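Local coordinates for protein TRUD (PDB 4BS9) that is a cyanobactin heterocyclase that binds zinc and probably uses ATP to turn side chains of a precursor peptide into heterocycles on the route to trunkamide, at residues 18-23 / 32-37; 39-44 / 56-61; 623-628 / 673-678. One frame throughout, in Å; residues are numbered along the deposited sequence.

Contact 1 (18-23 / 32-37); sequences EPKQVY and ALTGQL
Val22 and Leu33 face each other as an antiparallel hydrogen-bonded pair, at the end of a beta hairpin whose strands, 21-26 and 29-34, run at 161° in their short paired segments. Backbone bonds carry the pairing. Leu33 N reaches Val22 O at 2.8 Å in a nearly straight bond, and Val22 N returns to Leu33 O at 3.0 Å. A third bond, Gly35 N to Lys20 O at 2.9 Å, continues the ladder beyond the strands, just where Gly35 takes the N-cap position of helix 36-41. A side chain at Gly35 would, with this backbone, press on the carbonyl oxygen of Thr34. Weaker CA-H...O contacts from Ala32 CA to Val22 O and from Thr34 CA to Lys20 O fill in between.

Apolar contact is modest: Val22 CB and Leu33 CB lie 4.2 Å apart on the buried face, while on the other face Ala32 CB sits 4.3 Å from Tyr23 CD2, approaching the ring obliquely. Opposite the start of helix 36-41, the Lys20 chain leaves with CG anti to the backbone N (chi1 -154°), and its aliphatic part runs past the amide of Gln36, with Lys20 CD 3.3 Å from Gln36 NE2.

The hydroxyl of Tyr23 is hydrogen-bonded to Gln230 of the second subunit. Strand 21-26 is the middle one of a three-stranded antiparallel sheet in the winged helix-turn-helix region, with 13-17 on its other flank. Val22 packs on Ile16 and Cys39, and Leu33 on Tyr38 of helix 36-41 and Leu74 of helix 64-76.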
# COMPACT_ATOMS: atom_id res chain seq x y z
N GLU A 18 -28.10 23.00 -25.59
CA GLU A 18 -28.36 23.21 -27.00
C GLU A 18 -27.28 23.88 -27.83
O GLU A 18 -26.70 23.21 -28.68
CB GLU A 18 -29.70 23.91 -27.23
CG GLU A 18 -30.10 24.02 -28.71
CD GLU A 18 -29.78 22.77 -29.53
OE1 GLU A 18 -29.93 21.63 -29.03
OE2 GLU A 18 -29.38 22.92 -30.71
N PRO A 19 -27.02 25.17 -27.63
CA PRO A 19 -26.28 25.83 -28.72
C PRO A 19 -25.04 25.04 -29.17
O PRO A 19 -24.94 24.69 -30.34
CB PRO A 19 -25.91 27.20 -28.14
CG PRO A 19 -26.02 27.04 -26.65
CD PRO A 19 -27.05 25.96 -26.39
N LYS A 20 -24.16 24.70 -28.24
CA LYS A 20 -22.80 24.28 -28.60
C LYS A 20 -22.16 23.16 -27.76
O LYS A 20 -21.02 22.78 -27.99
CB LYS A 20 -21.93 25.53 -28.51
CG LYS A 20 -20.71 25.49 -29.40
CD LYS A 20 -19.93 26.80 -29.27
CE LYS A 20 -18.53 26.68 -29.83
NZ LYS A 20 -17.61 27.66 -29.20
N GLN A 21 -22.91 22.62 -26.80
CA GLN A 21 -22.37 21.70 -25.80
C GLN A 21 -23.04 20.37 -25.86
O GLN A 21 -24.25 20.29 -26.06
CB GLN A 21 -22.58 22.27 -24.38
CG GLN A 21 -21.42 23.08 -23.85
CD GLN A 21 -20.12 22.33 -24.02
OE1 GLN A 21 -20.03 21.15 -23.71
NE2 GLN A 21 -19.12 23.01 -24.56
N VAL A 22 -22.25 19.32 -25.67
CA VAL A 22 -22.76 17.97 -25.49
C VAL A 22 -21.91 17.26 -24.44
O VAL A 22 -20.68 17.35 -24.46
CB VAL A 22 -22.70 17.16 -26.78
CG1 VAL A 22 -22.97 15.69 -26.50
CG2 VAL A 22 -23.72 17.70 -27.77
N TYR A 23 -22.57 16.55 -23.54
CA TYR A 23 -21.88 15.85 -22.49
C TYR A 23 -22.20 14.38 -22.62
O TYR A 23 -23.35 14.01 -22.81
CB TYR A 23 -22.33 16.37 -21.14
CG TYR A 23 -21.97 17.80 -20.87
CD1 TYR A 23 -22.75 18.83 -21.35
CD2 TYR A 23 -20.85 18.13 -20.11
CE1 TYR A 23 -22.42 20.15 -21.09
CE2 TYR A 23 -20.53 19.45 -19.84
CZ TYR A 23 -21.32 20.45 -20.33
OH TYR A 23 -21.03 21.78 -20.10
N ALA A 32 -16.78 15.69 -22.72
CA ALA A 32 -17.53 16.78 -23.30
C ALA A 32 -17.17 16.92 -24.77
O ALA A 32 -16.05 16.64 -25.17
CB ALA A 32 -17.25 18.06 -22.54
N LEU A 33 -18.16 17.30 -25.58
CA LEU A 33 -17.92 17.66 -26.96
C LEU A 33 -18.40 19.06 -27.18
O LEU A 33 -19.38 19.50 -26.57
CB LEU A 33 -18.63 16.72 -27.91
CG LEU A 33 -18.05 15.31 -27.91
CD1 LEU A 33 -18.96 14.40 -28.72
CD2 LEU A 33 -16.63 15.28 -28.45
N THR A 34 -17.71 19.77 -28.07
CA THR A 34 -17.97 21.17 -28.32
C THR A 34 -18.15 21.41 -29.82
O THR A 34 -17.28 21.12 -30.63
CB THR A 34 -16.82 22.03 -27.76
OG1 THR A 34 -16.47 21.54 -26.46
CG2 THR A 34 -17.21 23.50 -27.65
N GLY A 35 -19.32 21.93 -30.17
CA GLY A 35 -19.63 22.26 -31.54
C GLY A 35 -21.12 22.21 -31.78
O GLY A 35 -21.79 21.28 -31.32
N GLN A 36 -21.62 23.20 -32.51
CA GLN A 36 -23.00 23.21 -32.99
C GLN A 36 -23.29 21.97 -33.83
O GLN A 36 -24.42 21.48 -33.82
CB GLN A 36 -23.26 24.45 -33.84
CG GLN A 36 -23.04 25.78 -33.13
CD GLN A 36 -21.57 26.17 -33.01
OE1 GLN A 36 -20.69 25.54 -33.60
NE2 GLN A 36 -21.29 27.19 -32.22
N LEU A 37 -22.30 21.46 -34.55
CA LEU A 37 -22.51 20.26 -35.36
C LEU A 37 -22.89 19.07 -34.49
O LEU A 37 -23.86 18.36 -34.80
CB LEU A 37 -21.30 19.94 -36.26
CG LEU A 37 -21.35 20.63 -37.63
CD1 LEU A 37 -21.07 22.12 -37.50
CD2 LEU A 37 -20.35 20.01 -38.58

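Contact 2 (39-44 / 56-61); sequences CQILPF and EKLDGQ
Leu58 pushes its two methyl groups against helix 36-41 and the 3-10 turn that follows, and this apolar wedge is the centre of the contact. Leu58 CD1 lies 3.8 Å from Ile41 CG1, the two side chains crossing at about a right angle. Leu58 CD2 lies 3.9 Å from Phe44 CE2, meeting the ring obliquely, and also comes within 3.5 Å of Gln40 O. Leu58 CG stands anti to the carbonyl carbon (chi1 -63°), which carries it to 4.2 Å from Gln40 O.

The aromatic contact is a CH-pi interaction: Lys57 CB stands over one face of the Phe44 ring, 4.2 Å from its centroid and 27° off the ring normal. Tyr49 adds an edge-to-face ring contact to Phe44. An alanine in place of Phe44 would probably leave Lys57 CB without the ring face it covers and open a gap beside Leu58 CD2.

Polar groups contribute little across the interface. Across the contact, Gln40 OE1 comes no nearer than 4.1 Å, to Gln61 CB, while Gln40 NE2 is hydrogen-bonded to Gln36 O within its own helix. The backbone bond from Phe44 N to Ile41 O, 2.7 Å, belongs to the 3-10 turn that carries the ring.

Both Ile41 and Leu58 also pack on Ile67 of helix 64-76, in the small helical core of the winged helix-turn-helix region. Methyl and ring packing thus joins helix 36-41 and its 3-10 turn to the last turn of helix 51-57 and Leu58 just beyond; the two segments share no hydrogen bond.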
# COMPACT_ATOMS: atom_id res chain seq x y z
N CYS A 39 -24.35 19.01 -31.60
CA CYS A 39 -25.71 19.16 -31.08
C CYS A 39 -26.78 18.83 -32.10
O CYS A 39 -27.90 18.45 -31.74
CB CYS A 39 -25.95 20.58 -30.58
SG CYS A 39 -24.83 21.07 -29.26
N GLN A 40 -26.43 18.97 -33.37
CA GLN A 40 -27.37 18.71 -34.45
C GLN A 40 -27.42 17.27 -34.93
O GLN A 40 -28.44 16.85 -35.46
CB GLN A 40 -27.04 19.60 -35.61
CG GLN A 40 -27.22 21.05 -35.28
CD GLN A 40 -26.88 21.94 -36.46
OE1 GLN A 40 -27.63 21.97 -37.44
NE2 GLN A 40 -25.76 22.64 -36.39
N ILE A 41 -26.32 16.54 -34.76
CA ILE A 41 -26.20 15.16 -35.25
C ILE A 41 -26.53 14.11 -34.17
O ILE A 41 -27.21 13.12 -34.44
CB ILE A 41 -24.78 14.91 -35.81
CG1 ILE A 41 -24.54 15.82 -37.00
CG2 ILE A 41 -24.62 13.45 -36.22
CD1 ILE A 41 -23.17 15.70 -37.65
N LEU A 42 -26.05 14.35 -32.95
CA LEU A 42 -26.18 13.39 -31.86
C LEU A 42 -27.60 13.00 -31.47
O LEU A 42 -27.79 11.91 -30.94
CB LEU A 42 -25.41 13.86 -30.64
CG LEU A 42 -23.98 13.29 -30.67
CD1 LEU A 42 -23.19 13.79 -31.87
CD2 LEU A 42 -23.24 13.63 -29.39
N PRO A 43 -28.61 13.85 -31.74
CA PRO A 43 -29.96 13.33 -31.55
C PRO A 43 -30.22 12.11 -32.41
O PRO A 43 -31.08 11.32 -32.07
CB PRO A 43 -30.85 14.49 -32.01
CG PRO A 43 -30.03 15.70 -31.78
CD PRO A 43 -28.62 15.29 -32.07
N PHE A 44 -29.49 11.94 -33.51
CA PHE A 44 -29.73 10.83 -34.42
C PHE A 44 -28.78 9.66 -34.22
O PHE A 44 -28.85 8.63 -34.92
CB PHE A 44 -29.71 11.38 -35.83
CG PHE A 44 -30.67 12.53 -35.99
CD1 PHE A 44 -32.02 12.29 -36.14
CD2 PHE A 44 -30.22 13.84 -35.91
CE1 PHE A 44 -32.92 13.34 -36.26
CE2 PHE A 44 -31.11 14.89 -36.01
CZ PHE A 44 -32.46 14.64 -36.19
N GLU A 56 -30.79 12.01 -44.37
CA GLU A 56 -32.14 12.43 -44.72
C GLU A 56 -32.64 13.49 -43.76
O GLU A 56 -33.21 14.50 -44.18
CB GLU A 56 -33.14 11.27 -44.64
CG GLU A 56 -32.93 10.08 -45.58
CD GLU A 56 -33.72 8.83 -45.15
OE1 GLU A 56 -34.17 8.75 -43.98
OE2 GLU A 56 -33.88 7.91 -45.98
N LYS A 57 -32.44 13.25 -42.46
CA LYS A 57 -33.10 14.05 -41.42
C LYS A 57 -32.48 15.43 -41.35
O LYS A 57 -33.17 16.42 -41.09
CB LYS A 57 -33.00 13.40 -40.03
CG LYS A 57 -33.32 11.92 -39.96
CD LYS A 57 -34.76 11.60 -40.31
CE LYS A 57 -34.89 10.15 -40.79
NZ LYS A 57 -36.24 9.56 -40.59
N LEU A 58 -31.16 15.49 -41.59
CA LEU A 58 -30.42 16.74 -41.61
C LEU A 58 -30.22 17.27 -43.03
O LEU A 58 -29.23 17.93 -43.33
CB LEU A 58 -29.06 16.53 -40.97
CG LEU A 58 -29.11 16.14 -39.50
CD1 LEU A 58 -27.73 15.68 -39.06
CD2 LEU A 58 -29.62 17.31 -38.67
N ASP A 59 -31.19 16.99 -43.90
CA ASP A 59 -31.04 17.30 -45.29
C ASP A 59 -30.69 18.77 -45.51
O ASP A 59 -29.59 19.12 -45.96
CB ASP A 59 -32.30 16.95 -46.04
CG ASP A 59 -32.22 17.33 -47.47
OD1 ASP A 59 -31.09 17.43 -47.99
OD2 ASP A 59 -33.29 17.54 -48.09
N GLY A 60 -31.63 19.65 -45.16
CA GLY A 60 -31.41 21.07 -45.33
C GLY A 60 -30.41 21.68 -44.36
O GLY A 60 -29.97 22.81 -44.57
N GLN A 61 -30.07 20.94 -43.30
CA GLN A 61 -29.30 21.48 -42.18
C GLN A 61 -27.80 21.35 -42.38
O GLN A 61 -27.07 22.32 -42.24
CB GLN A 61 -29.65 20.78 -40.86
CG GLN A 61 -31.12 20.44 -40.63
CD GLN A 61 -32.01 21.65 -40.58
OE1 GLN A 61 -31.57 22.77 -40.84
NE2 GLN A 61 -33.28 21.45 -40.24

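Contact 3 (623-628 / 673-678); sequences SSERII and NATLAA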
# COMPACT_ATOMS: atom_id res chain seq x y z
N SER A 623 23.32 -3.57 36.45
CA SER A 623 23.87 -4.75 37.10
C SER A 623 24.15 -5.88 36.11
O SER A 623 24.55 -6.96 36.53
CB SER A 623 22.92 -5.24 38.18
OG SER A 623 21.58 -5.08 37.75
N SER A 624 23.95 -5.63 34.82
CA SER A 624 24.28 -6.63 33.80
C SER A 624 24.81 -5.97 32.56
O SER A 624 24.12 -5.18 31.93
CB SER A 624 23.06 -7.47 33.45
OG SER A 624 22.68 -8.25 34.58
N GLU A 625 26.04 -6.33 32.19
CA GLU A 625 26.77 -5.67 31.11
C GLU A 625 26.06 -5.76 29.74
O GLU A 625 26.27 -4.91 28.89
CB GLU A 625 28.22 -6.19 31.05
CG GLU A 625 29.02 -5.86 32.31
CD GLU A 625 30.48 -6.34 32.30
OE1 GLU A 625 30.95 -6.84 31.25
OE2 GLU A 625 31.17 -6.18 33.35
N ARG A 626 25.22 -6.78 29.56
CA ARG A 626 24.43 -6.98 28.34
C ARG A 626 25.28 -6.85 27.10
O ARG A 626 25.11 -5.95 26.30
CB ARG A 626 23.25 -6.01 28.30
CG ARG A 626 22.13 -6.45 29.21
CD ARG A 626 20.99 -5.45 29.24
NE ARG A 626 19.69 -6.12 29.16
CZ ARG A 626 19.13 -6.58 28.04
NH1 ARG A 626 19.75 -6.46 26.86
NH2 ARG A 626 17.95 -7.17 28.09
N ILE A 627 26.24 -7.76 26.97
CA ILE A 627 27.23 -7.61 25.94
C ILE A 627 26.62 -8.04 24.64
O ILE A 627 26.14 -9.17 24.54
CB ILE A 627 28.47 -8.45 26.24
CG1 ILE A 627 29.15 -7.92 27.50
CG2 ILE A 627 29.43 -8.40 25.08
CD1 ILE A 627 30.16 -8.86 28.11
N ILE A 628 26.60 -7.15 23.65
CA ILE A 628 26.12 -7.53 22.32
C ILE A 628 27.27 -7.60 21.34
O ILE A 628 28.14 -6.74 21.33
CB ILE A 628 24.98 -6.63 21.81
CG1 ILE A 628 25.42 -5.17 21.66
CG2 ILE A 628 23.79 -6.74 22.76
CD1 ILE A 628 24.28 -4.19 21.44
N ASN A 673 24.48 -12.56 32.16
CA ASN A 673 25.65 -13.10 32.90
C ASN A 673 27.06 -12.80 32.37
O ASN A 673 28.01 -12.72 33.16
CB ASN A 673 25.52 -14.62 33.04
CG ASN A 673 24.42 -15.03 34.02
OD1 ASN A 673 24.00 -14.26 34.89
ND2 ASN A 673 23.96 -16.27 33.88
N ALA A 674 27.24 -12.67 31.06
CA ALA A 674 28.58 -12.48 30.51
C ALA A 674 29.18 -11.17 30.99
O ALA A 674 28.46 -10.21 31.20
CB ALA A 674 28.56 -12.54 28.99
N THR A 675 30.50 -11.16 31.17
CA THR A 675 31.24 -9.99 31.64
C THR A 675 32.59 -9.89 30.95
O THR A 675 33.25 -10.90 30.71
CB THR A 675 31.52 -10.04 33.16
OG1 THR A 675 32.51 -11.03 33.45
CG2 THR A 675 30.29 -10.36 33.93
N LEU A 676 33.03 -8.67 30.65
CA LEU A 676 34.37 -8.50 30.12
C LEU A 676 35.37 -9.08 31.13
O LEU A 676 36.35 -9.77 30.77
CB LEU A 676 34.65 -7.02 29.87
CG LEU A 676 33.68 -6.28 28.96
CD1 LEU A 676 34.09 -4.82 28.83
CD2 LEU A 676 33.59 -6.95 27.60
N ALA A 677 35.08 -8.80 32.40
CA ALA A 677 35.99 -9.15 33.48
C ALA A 677 36.27 -10.64 33.47
O ALA A 677 37.41 -11.05 33.65
CB ALA A 677 35.44 -8.71 34.82
N ALA A 678 35.23 -11.44 33.22
CA ALA A 678 35.39 -12.89 33.17
C ALA A 678 35.50 -13.44 31.76
O ALA A 678 35.45 -14.65 31.57
CB ALA A 678 34.24 -13.57 33.89
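Glu625 reaches across to the 673-678 segment with an extended side chain, CG anti to the carbonyl carbon (chi1 -64°). Glu625 CB begins the contact, 4.0 Å from Ala674 O. Glu625 CD then arrives beside the backbone, 3.8 Å from Thr675 CA. At the tip, Glu625 OE1 accepts a hydrogen bond from Leu676 N at 2.8 Å, met on the syn side and 19° out of the carboxylate plane. Glu625 OE1 also lies 3.2 Å from Thr675 CA and touches Leu676 CG, whereas OE2 lies near Thr675 CB.

The backbone that receives the carboxylate is itself shaped by an ST motif, in which Thr675 OG1 accepts from Ala678 N at 2.8 Å. This turn follows helix 670-673 in the YcaO region, and Glu625 belongs to the link between strands 612-619 and 628-633, hydrogen-bonded through its backbone to Arg619.

Alongside the carboxylate, Ile627 adds an apolar contact through CD1, which meets Ala674 CB at 4.1 Å and Leu676 CD2 at 4.0 Å. Leu682 and Asn618 touch both Ile627 and Leu676, and Ser624 OG is hydrogen-bonded to Val672 O just before the turn.

Overall arrangement
Contacts 1 and 2 share helix 36-41 and lie side by side in the winged helix-turn-helix region, with centres about 14 Å apart; Val22 of the first packs on Leu42 of the second. Contact 3 belongs to the YcaO region, its centre about 83 Å from that of contact 1 and about 94 Å from that of contact 2. Contacts 1 and 3 are largely superficial, with two of the touching residues in contact 1 and one in contact 3 buried, whereas contact 2 is partly buried. Their chemistry follows: main-chain pairing knits the hairpin, apolar packing joins the ends of helices 36-41 and 51-57 and the turns beyond them, and a carboxylate gripping a backbone N-H joins two loops.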